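Side-chain contacts in 4-carboxymuconolactone decarboxylase (Sinorhizobium meliloti, PDB 4G9Q), which probably acts as a 4-carboxymuconolactone decarboxylase in benzoate degradation, and may have a peroxiredoxin-like activity: residues Gly38-Pro43 with Ala92-Ala97; Arg76-Ile81 with Asn103-Ser108; Leu211-Gln216 with Thr242-Tyr247. All coordinates share one frame; numbering follows the deposited sequence.

Contact 1 (Gly38-Pro43 with Ala92-Ala97)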
loop_
_atom_site.group_PDB
_atom_site.type_symbol
_atom_site.label_atom_id
_atom_site.label_comp_id
_atom_site.label_asym_id
_atom_site.label_seq_id
_atom_site.Cartn_x
_atom_site.Cartn_y
_atom_site.Cartn_z
ATOM N N GLY A 38 11.636 -23.751 5.890
ATOM C CA GLY A 38 10.246 -23.327 5.709
ATOM C C GLY A 38 10.079 -21.982 5.019
ATOM O O GLY A 38 8.955 -21.560 4.739
ATOM N N ARG A 39 11.197 -21.312 4.747
ATOM C CA ARG A 39 11.195 -20.000 4.097
ATOM C C ARG A 39 10.824 -20.092 2.622
ATOM O O ARG A 39 11.136 -21.086 1.959
ATOM C CB ARG A 39 12.570 -19.343 4.228
ATOM C CG ARG A 39 12.880 -18.787 5.610
ATOM C CD ARG A 39 14.376 -18.513 5.794
ATOM N NE ARG A 39 14.990 -17.885 4.620
ATOM C CZ ARG A 39 16.136 -17.204 4.632
ATOM N NH1 ARG A 39 16.814 -17.029 5.760
ATOM N NH2 ARG A 39 16.602 -16.682 3.505
ATOM N N ARG A 40 10.161 -19.051 2.119
ATOM C CA ARG A 40 9.824 -18.942 0.700
ATOM C C ARG A 40 11.095 -18.983 -0.148
ATOM O O ARG A 40 11.199 -19.775 -1.089
ATOM C CB ARG A 40 9.031 -17.653 0.439
ATOM C CG ARG A 40 8.592 -17.424 -1.010
ATOM C CD ARG A 40 7.483 -18.380 -1.445
ATOM N NE ARG A 40 6.276 -18.258 -0.625
ATOM C CZ ARG A 40 5.104 -18.816 -0.921
ATOM N NH1 ARG A 40 4.962 -19.539 -2.027
ATOM N NH2 ARG A 40 4.065 -18.648 -0.111
ATOM N N PHE A 41 12.059 -18.129 0.201
ATOM C CA PHE A 41 13.363 -18.119 -0.454
ATOM C C PHE A 41 14.449 -18.583 0.512
ATOM O O PHE A 41 14.524 -18.113 1.648
ATOM C CB PHE A 41 13.694 -16.725 -1.005
ATOM C CG PHE A 41 12.729 -16.238 -2.050
ATOM C CD1 PHE A 41 12.646 -16.863 -3.294
ATOM C CD2 PHE A 41 11.906 -15.145 -1.795
ATOM C CE1 PHE A 41 11.754 -16.408 -4.261
ATOM C CE2 PHE A 41 11.011 -14.684 -2.755
ATOM C CZ PHE A 41 10.934 -15.317 -3.989
ATOM N N SER A 42 15.280 -19.510 0.044
ATOM C CA SER A 42 16.376 -20.067 0.830
ATOM C C SER A 42 17.493 -19.038 1.017
ATOM O O SER A 42 17.598 -18.100 0.227
ATOM C CB SER A 42 16.935 -21.305 0.130
ATOM O OG SER A 42 17.619 -20.947 -1.063
ATOM N N PRO A 43 18.330 -19.210 2.060
ATOM C CA PRO A 43 19.528 -18.380 2.201
ATOM C C PRO A 43 20.365 -18.314 0.917
ATOM O O PRO A 43 20.838 -17.239 0.563
ATOM C CB PRO A 43 20.295 -19.071 3.326
ATOM C CG PRO A 43 19.215 -19.616 4.199
ATOM C CD PRO A 43 18.076 -20.001 3.282
ATOM N N ALA A 92 4.400 -14.779 2.680
ATOM C CA ALA A 92 5.314 -14.950 3.814
ATOM C C ALA A 92 4.640 -15.620 5.016
ATOM O O ALA A 92 5.316 -16.082 5.940
ATOM C CB ALA A 92 5.894 -13.595 4.221
ATOM N N LEU A 93 3.307 -15.666 4.989
ATOM C CA LEU A 93 2.509 -16.163 6.105
ATOM C C LEU A 93 2.646 -17.650 6.378
ATOM O O LEU A 93 2.469 -18.071 7.509
ATOM C CB LEU A 93 1.027 -15.831 5.899
ATOM C CG LEU A 93 0.260 -14.896 6.831
ATOM C CD1 LEU A 93 1.119 -13.920 7.623
ATOM C CD2 LEU A 93 -0.822 -14.169 6.032
ATOM N N THR A 94 2.938 -18.447 5.357
ATOM C CA THR A 94 3.126 -19.880 5.581
ATOM C C THR A 94 4.238 -20.080 6.615
ATOM O O THR A 94 4.056 -20.794 7.609
ATOM C CB THR A 94 3.427 -20.637 4.272
ATOM O OG1 THR A 94 2.400 -20.351 3.315
ATOM C CG2 THR A 94 3.453 -22.143 4.515
ATOM N N TYR A 95 5.369 -19.419 6.396
ATOM C CA TYR A 95 6.476 -19.473 7.337
ATOM C C TYR A 95 6.117 -18.795 8.658
ATOM O O TYR A 95 6.310 -19.371 9.731
ATOM C CB TYR A 95 7.744 -18.847 6.733
ATOM C CG TYR A 95 8.868 -18.721 7.731
ATOM C CD1 TYR A 95 9.688 -19.810 8.031
ATOM C CD2 TYR A 95 9.105 -17.514 8.393
ATOM C CE1 TYR A 95 10.718 -19.694 8.963
ATOM C CE2 TYR A 95 10.122 -17.390 9.317
ATOM C CZ TYR A 95 10.927 -18.481 9.597
ATOM O OH TYR A 95 11.928 -18.350 10.521
ATOM N N TYR A 96 5.582 -17.577 8.582
ATOM C CA TYR A 96 5.350 -16.799 9.797
ATOM C C TYR A 96 4.208 -17.306 10.670
ATOM O O TYR A 96 4.273 -17.184 11.892
ATOM C CB TYR A 96 5.245 -15.296 9.506
ATOM C CG TYR A 96 6.616 -14.657 9.427
ATOM C CD1 TYR A 96 7.367 -14.441 10.581
ATOM C CD2 TYR A 96 7.175 -14.309 8.200
ATOM C CE1 TYR A 96 8.636 -13.873 10.518
ATOM C CE2 TYR A 96 8.441 -13.739 8.127
ATOM C CZ TYR A 96 9.162 -13.524 9.288
ATOM O OH TYR A 96 10.417 -12.966 9.218
ATOM N N ALA A 97 3.185 -17.896 10.052
ATOM C CA ALA A 97 2.096 -18.513 10.818
ATOM C C ALA A 97 2.587 -19.771 11.520
ATOM O O ALA A 97 2.228 -20.018 12.670
ATOM C CB ALA A 97 0.887 -18.818 9.932
#
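Gly38 starts the contact with its backbone: its O lies 3.6 Å from Tyr95 CB, and its carbonyl carbon sits obliquely near the phenol ring. Arg39 lays its CG over one face of that ring, 4.3 Å from the Tyr95 ring centroid and 19° off the normal, a CH-pi contact displaced toward the rim, and the two side chains run side by side, pointing the same way. The Arg39 chain then bends at chi3 (42°) and curls back on its own segment, where NE and NH2 hold Phe41 O side-on; the straighter of the two bonds, Arg39 NE to Phe41 O, is 3.0 Å. NH2 also forms a salt bridge with Glu54, and NH1 bonds to Gln33 OE1, while Tyr95 OH bonds to Pro34 O.

This all-helical chain lays its N-terminal loop across the start of helix 93-102. Arg40 crosses Thr94 at about a right angle and touches it loosely: its NH2 stays 4.2 Å from Thr94 OG1 and bonds instead to Pro91 O. Phe41 packs on Gly131 of the second subunit. Ser42 is the N-cap of helix 43-47, and Pro43, its first residue, places CD 3.6 Å above the centre of the Arg39 guanidinium plane.

Contact 2 (Arg76-Ile81 with Asn103-Ser108)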
loop_
_atom_site.group_PDB
_atom_site.type_symbol
_atom_site.label_atom_id
_atom_site.label_comp_id
_atom_site.label_asym_id
_atom_site.label_seq_id
_atom_site.Cartn_x
_atom_site.Cartn_y
_atom_site.Cartn_z
ATOM N N ARG A 76 5.436 -10.901 19.472
ATOM C CA ARG A 76 6.107 -10.531 18.219
ATOM C C ARG A 76 5.513 -11.271 17.019
ATOM O O ARG A 76 5.378 -10.702 15.934
ATOM C CB ARG A 76 7.620 -10.752 18.304
ATOM C CG ARG A 76 8.323 -9.691 19.117
ATOM C CD ARG A 76 9.831 -9.914 19.199
ATOM N NE ARG A 76 10.361 -9.076 20.272
ATOM C CZ ARG A 76 10.733 -7.808 20.124
ATOM N NH1 ARG A 76 10.674 -7.218 18.931
ATOM N NH2 ARG A 76 11.177 -7.131 21.173
ATOM N N SER A 77 5.148 -12.535 17.219
ATOM C CA SER A 77 4.493 -13.303 16.160
ATOM C C SER A 77 3.141 -12.698 15.765
ATOM O O SER A 77 2.841 -12.586 14.576
ATOM C CB SER A 77 4.344 -14.773 16.559
ATOM O OG SER A 77 5.583 -15.459 16.464
ATOM N N LEU A 78 2.339 -12.296 16.752
ATOM C CA LEU A 78 1.064 -11.629 16.474
ATOM C C LEU A 78 1.258 -10.320 15.712
ATOM O O LEU A 78 0.537 -10.040 14.753
ATOM C CB LEU A 78 0.278 -11.373 17.763
ATOM C CG LEU A 78 -0.499 -12.562 18.336
ATOM C CD1 LEU A 78 -0.995 -12.208 19.729
ATOM C CD2 LEU A 78 -1.659 -12.965 17.424
ATOM N N VAL A 79 2.236 -9.528 16.145
ATOM C CA VAL A 79 2.571 -8.259 15.490
ATOM C C VAL A 79 3.012 -8.483 14.041
ATOM O O VAL A 79 2.610 -7.744 13.132
ATOM C CB VAL A 79 3.668 -7.510 16.279
ATOM C CG1 VAL A 79 4.234 -6.338 15.481
ATOM C CG2 VAL A 79 3.110 -7.018 17.617
ATOM N N THR A 80 3.832 -9.510 13.838
ATOM C CA THR A 80 4.370 -9.821 12.513
ATOM C C THR A 80 3.265 -10.304 11.570
ATOM O O THR A 80 3.175 -9.840 10.428
ATOM C CB THR A 80 5.501 -10.857 12.597
ATOM O OG1 THR A 80 6.488 -10.393 13.527
ATOM C CG2 THR A 80 6.163 -11.055 11.224
ATOM N N ILE A 81 2.420 -11.218 12.052
ATOM C CA ILE A 81 1.290 -11.689 11.243
ATOM C C ILE A 81 0.395 -10.516 10.831
ATOM O O ILE A 81 0.025 -10.388 9.656
ATOM C CB ILE A 81 0.488 -12.798 11.964
ATOM C CG1 ILE A 81 1.295 -14.103 11.958
ATOM C CG2 ILE A 81 -0.876 -13.009 11.303
ATOM C CD1 ILE A 81 0.676 -15.180 12.824
ATOM N N ASN A 103 5.688 -20.450 18.518
ATOM C CA ASN A 103 5.853 -19.453 19.578
ATOM C C ASN A 103 4.700 -19.378 20.582
ATOM O O ASN A 103 4.739 -18.578 21.524
ATOM C CB ASN A 103 6.118 -18.071 18.977
ATOM C CG ASN A 103 7.478 -17.977 18.309
ATOM O OD1 ASN A 103 8.360 -18.802 18.549
ATOM N ND2 ASN A 103 7.650 -16.970 17.465
ATOM N N GLY A 104 3.678 -20.200 20.372
ATOM C CA GLY A 104 2.594 -20.333 21.338
ATOM C C GLY A 104 1.345 -19.526 21.048
ATOM O O GLY A 104 0.453 -19.446 21.895
ATOM N N VAL A 105 1.278 -18.916 19.865
ATOM C CA VAL A 105 0.025 -18.324 19.392
ATOM C C VAL A 105 -0.910 -19.485 19.058
ATOM O O VAL A 105 -0.511 -20.430 18.372
ATOM C CB VAL A 105 0.216 -17.413 18.147
ATOM C CG1 VAL A 105 -1.113 -16.797 17.719
ATOM C CG2 VAL A 105 1.227 -16.298 18.431
ATOM N N LYS A 106 -2.137 -19.428 19.570
ATOM C CA LYS A 106 -3.120 -20.480 19.324
ATOM C C LYS A 106 -3.660 -20.394 17.899
ATOM O O LYS A 106 -3.785 -19.294 17.356
ATOM C CB LYS A 106 -4.287 -20.361 20.306
ATOM C CG LYS A 106 -3.914 -20.543 21.769
ATOM C CD LYS A 106 -5.142 -20.312 22.636
ATOM C CE LYS A 106 -4.818 -20.380 24.116
ATOM N NZ LYS A 106 -6.066 -20.180 24.907
ATOM N N PRO A 107 -3.999 -21.550 17.290
ATOM C CA PRO A 107 -4.669 -21.513 15.989
ATOM C C PRO A 107 -5.882 -20.575 15.986
ATOM O O PRO A 107 -6.097 -19.845 15.012
ATOM C CB PRO A 107 -5.123 -22.960 15.798
ATOM C CG PRO A 107 -4.089 -23.762 16.520
ATOM C CD PRO A 107 -3.685 -22.933 17.708
ATOM N N SER A 108 -6.643 -20.580 17.079
ATOM C CA SER A 108 -7.849 -19.752 17.188
ATOM C C SER A 108 -7.516 -18.259 17.171
ATOM O O SER A 108 -8.305 -17.448 16.682
ATOM C CB SER A 108 -8.646 -20.116 18.444
ATOM O OG SER A 108 -7.888 -19.898 19.621
#
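Ser77 OG is held by two partners: it takes a hydrogen from Asn103 ND2 and gives its own to Arg73 O, one turn back in its helix. The bond from Asn103 ND2 to Ser77 OG is short, 2.7 Å, and fairly straight at 160° about the hydrogen, with the hydroxyl lying in the plane of the amide. Ser77 carries OG beside its backbone N (chi1 -75°), which lets one hydroxyl serve both its own helix and the incoming asparagine. With Ser77 buried, its polar atom is thereby satisfied as donor and as acceptor.

Next to this bond the contact turns apolar. Val105 straddles two neighbouring residues of the helix with its two methyls: CG2 lies 3.9 Å from Ser77 CB and 4.1 Å from Leu78 CG, whereas CG1, anti to the backbone N (chi1 -179°), comes to 3.9 Å from Leu78 CD2. The Leu78 and Val105 side chains cross obliquely, with CG1 against one leucine methyl and CG2 against the leucine branch carbon.

Between the amide and the valine sits Gly104. Its positive phi ends helix 93-102 in a Schellman motif; the chain leaves the helix there, and Asn103 and Val105 both direct their CB toward helix 73-86. Lys106 is then the N-cap of helix 107-120, its backbone N bonded to Glu109 OE1.

The contact therefore fastens the short connection between helices 93-102 and 107-120 onto helix 73-86. Helix 93-102 itself continues the same interface through Ala100, which touches Ser77 and Ile81. Around the rest of helix 73-86, Val79 packs on helix 234-248 and on helix 200-213, with Leu78 also reaching Asp202 of the latter.

Contact 3 (Leu211-Gln216 with Thr242-Tyr247)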
loop_
_atom_site.group_PDB
_atom_site.type_symbol
_atom_site.label_atom_id
_atom_site.label_comp_id
_atom_site.label_asym_id
_atom_site.label_seq_id
_atom_site.Cartn_x
_atom_site.Cartn_y
_atom_site.Cartn_z
ATOM N N LEU A 211 -2.342 -0.929 11.730
ATOM C CA LEU A 211 -2.421 0.509 11.446
ATOM C C LEU A 211 -1.049 1.103 11.172
ATOM O O LEU A 211 -0.860 1.822 10.186
ATOM C CB LEU A 211 -3.053 1.264 12.624
ATOM C CG LEU A 211 -4.521 0.992 12.948
ATOM C CD1 LEU A 211 -4.914 1.702 14.239
ATOM C CD2 LEU A 211 -5.419 1.410 11.806
ATOM N N ILE A 212 -0.103 0.803 12.055
ATOM C CA ILE A 212 1.272 1.292 11.910
ATOM C C ILE A 212 1.866 0.794 10.593
ATOM O O ILE A 212 2.551 1.542 9.889
ATOM C CB ILE A 212 2.154 0.887 13.120
ATOM C CG1 ILE A 212 1.678 1.606 14.391
ATOM C CG2 ILE A 212 3.629 1.221 12.863
ATOM C CD1 ILE A 212 2.207 1.008 15.683
ATOM N N SER A 213 1.557 -0.456 10.247
ATOM C CA SER A 213 2.166 -1.121 9.091
ATOM C C SER A 213 1.827 -0.500 7.743
ATOM O O SER A 213 2.540 -0.719 6.756
ATOM C CB SER A 213 1.815 -2.610 9.090
ATOM O OG SER A 213 2.453 -3.242 10.178
ATOM N N VAL A 214 0.741 0.266 7.704
ATOM C CA VAL A 214 0.316 0.939 6.480
ATOM C C VAL A 214 0.225 2.462 6.668
ATOM O O VAL A 214 -0.356 3.165 5.838
ATOM C CB VAL A 214 -1.007 0.354 5.918
ATOM C CG1 VAL A 214 -0.835 -1.133 5.544
ATOM C CG2 VAL A 214 -2.154 0.539 6.905
ATOM N N GLY A 215 0.800 2.953 7.765
ATOM C CA GLY A 215 0.927 4.392 8.009
ATOM C C GLY A 215 -0.363 5.109 8.356
ATOM O O GLY A 215 -0.475 6.327 8.168
ATOM N N GLN A 216 -1.329 4.366 8.887
ATOM C CA GLN A 216 -2.623 4.940 9.248
ATOM C C GLN A 216 -2.570 5.584 10.632
ATOM O O GLN A 216 -3.214 5.136 11.583
ATOM C CB GLN A 216 -3.736 3.889 9.136
ATOM C CG GLN A 216 -4.222 3.654 7.700
ATOM C CD GLN A 216 -5.012 2.360 7.558
ATOM O OE1 GLN A 216 -5.238 1.659 8.538
ATOM N NE2 GLN A 216 -5.421 2.031 6.329
ATOM N N THR A 242 9.123 -0.587 17.282
ATOM C CA THR A 242 10.498 -0.942 16.916
ATOM C C THR A 242 10.545 -2.171 15.997
ATOM O O THR A 242 11.247 -2.178 14.978
ATOM C CB THR A 242 11.356 -1.142 18.179
ATOM O OG1 THR A 242 11.287 0.046 18.976
ATOM C CG2 THR A 242 12.818 -1.430 17.818
ATOM N N HIS A 243 9.774 -3.199 16.349
ATOM C CA HIS A 243 9.669 -4.412 15.544
ATOM C C HIS A 243 9.173 -4.082 14.130
ATOM O O HIS A 243 9.697 -4.592 13.132
ATOM C CB HIS A 243 8.726 -5.396 16.245
ATOM C CG HIS A 243 8.748 -6.777 15.676
ATOM N ND1 HIS A 243 9.677 -7.725 16.057
ATOM C CD2 HIS A 243 7.940 -7.382 14.774
ATOM C CE1 HIS A 243 9.442 -8.851 15.407
ATOM N NE2 HIS A 243 8.399 -8.666 14.616
ATOM N N LEU A 244 8.187 -3.193 14.059
ATOM C CA LEU A 244 7.563 -2.824 12.796
ATOM C C LEU A 244 8.432 -1.943 11.899
ATOM O O LEU A 244 8.171 -1.850 10.701
ATOM C CB LEU A 244 6.206 -2.164 13.046
ATOM C CG LEU A 244 5.132 -3.122 13.567
ATOM C CD1 LEU A 244 3.870 -2.346 13.927
ATOM C CD2 LEU A 244 4.832 -4.214 12.544
ATOM N N ALA A 245 9.453 -1.298 12.460
ATOM C CA ALA A 245 10.427 -0.580 11.623
ATOM C C ALA A 245 11.046 -1.532 10.602
ATOM O O ALA A 245 11.290 -1.163 9.449
ATOM C CB ALA A 245 11.511 0.055 12.475
ATOM N N PHE A 246 11.275 -2.769 11.029
ATOM C CA PHE A 246 11.887 -3.775 10.167
ATOM C C PHE A 246 10.895 -4.388 9.197
ATOM O O PHE A 246 11.194 -4.528 8.010
ATOM C CB PHE A 246 12.594 -4.844 11.010
ATOM C CG PHE A 246 13.711 -4.289 11.844
ATOM C CD1 PHE A 246 15.030 -4.347 11.389
ATOM C CD2 PHE A 246 13.446 -3.663 13.057
ATOM C CE1 PHE A 246 16.064 -3.813 12.144
ATOM C CE2 PHE A 246 14.475 -3.118 13.817
ATOM C CZ PHE A 246 15.789 -3.193 13.356
ATOM N N TYR A 247 9.703 -4.719 9.690
ATOM C CA TYR A 247 8.693 -5.382 8.858
ATOM C C TYR A 247 7.872 -4.450 7.982
ATOM O O TYR A 247 7.384 -4.866 6.933
ATOM C CB TYR A 247 7.793 -6.281 9.709
ATOM C CG TYR A 247 8.507 -7.551 10.098
ATOM C CD1 TYR A 247 8.572 -8.628 9.214
ATOM C CD2 TYR A 247 9.163 -7.658 11.328
ATOM C CE1 TYR A 247 9.251 -9.794 9.552
ATOM C CE2 TYR A 247 9.850 -8.820 11.676
ATOM C CZ TYR A 247 9.889 -9.881 10.791
ATOM O OH TYR A 247 10.564 -11.033 11.137
#
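Ile212 and Ser213 meet Leu244, while the rings near that leucine on 242-247 pack on other parts of the trimer: the Phe246 ring has the carbonyl oxygens of Thr242 and His243 at its edge, in its plane, and makes edge-to-face contacts with Trp250 and with Tyr183 of the second subunit. His243 stands edge-to-face with Trp66.

Within 242-247 it is Leu244 that meets the other segment. Its CD1 lies against the branch point of Ile212, 3.7 Å from Ile212 CG2 and equally 3.7 Å from Ile212 CB, and Ile212 CD1 closes in at 4.1 Å. The two side chains cross at about a right angle, an aliphatic joint between helices 200-213 and 234-248, both within the second stretch of sequence matching the carboxymuconolactone decarboxylase family. Here the first of these helices ends in a Schellman motif, with Gly215 at positive phi, Gln216 N bonded to Leu211 O at 2.9 Å and Gly215 N to Ile212 O at 3.1 Å.

The other methyl of Leu244, CD2, rests 3.5 Å from Ser213 OG. That buried hydroxyl lies beside its own backbone N (chi1 -68°) and is satisfied by Ala209 O; its touch on CD2 is van der Waals.

Contacts 2 and 3 lie in the core, about 16 Å apart between centres, while contact 1 is at the surface, its centre about 20 Å from that of contact 3. Helix 93-102 ties contacts 1 and 2 together: contact 1 uses its beginning, and contact 2 the turn just past its end. Contacts 2 and 3 fall in different family-matching stretches of the sequence, yet meet where His243 bonds to Thr80 and Arg76, and where Val79 packs on Leu244. Tyr96 joins contact 1 to contact 3 through Tyr247. The chemistry differs: CH-pi and guanidinium groups bonded away from the facing helix in contact 1, one amide-hydroxyl bond beside methyls in contact 2, almost wholly aliphatic packing in contact 3.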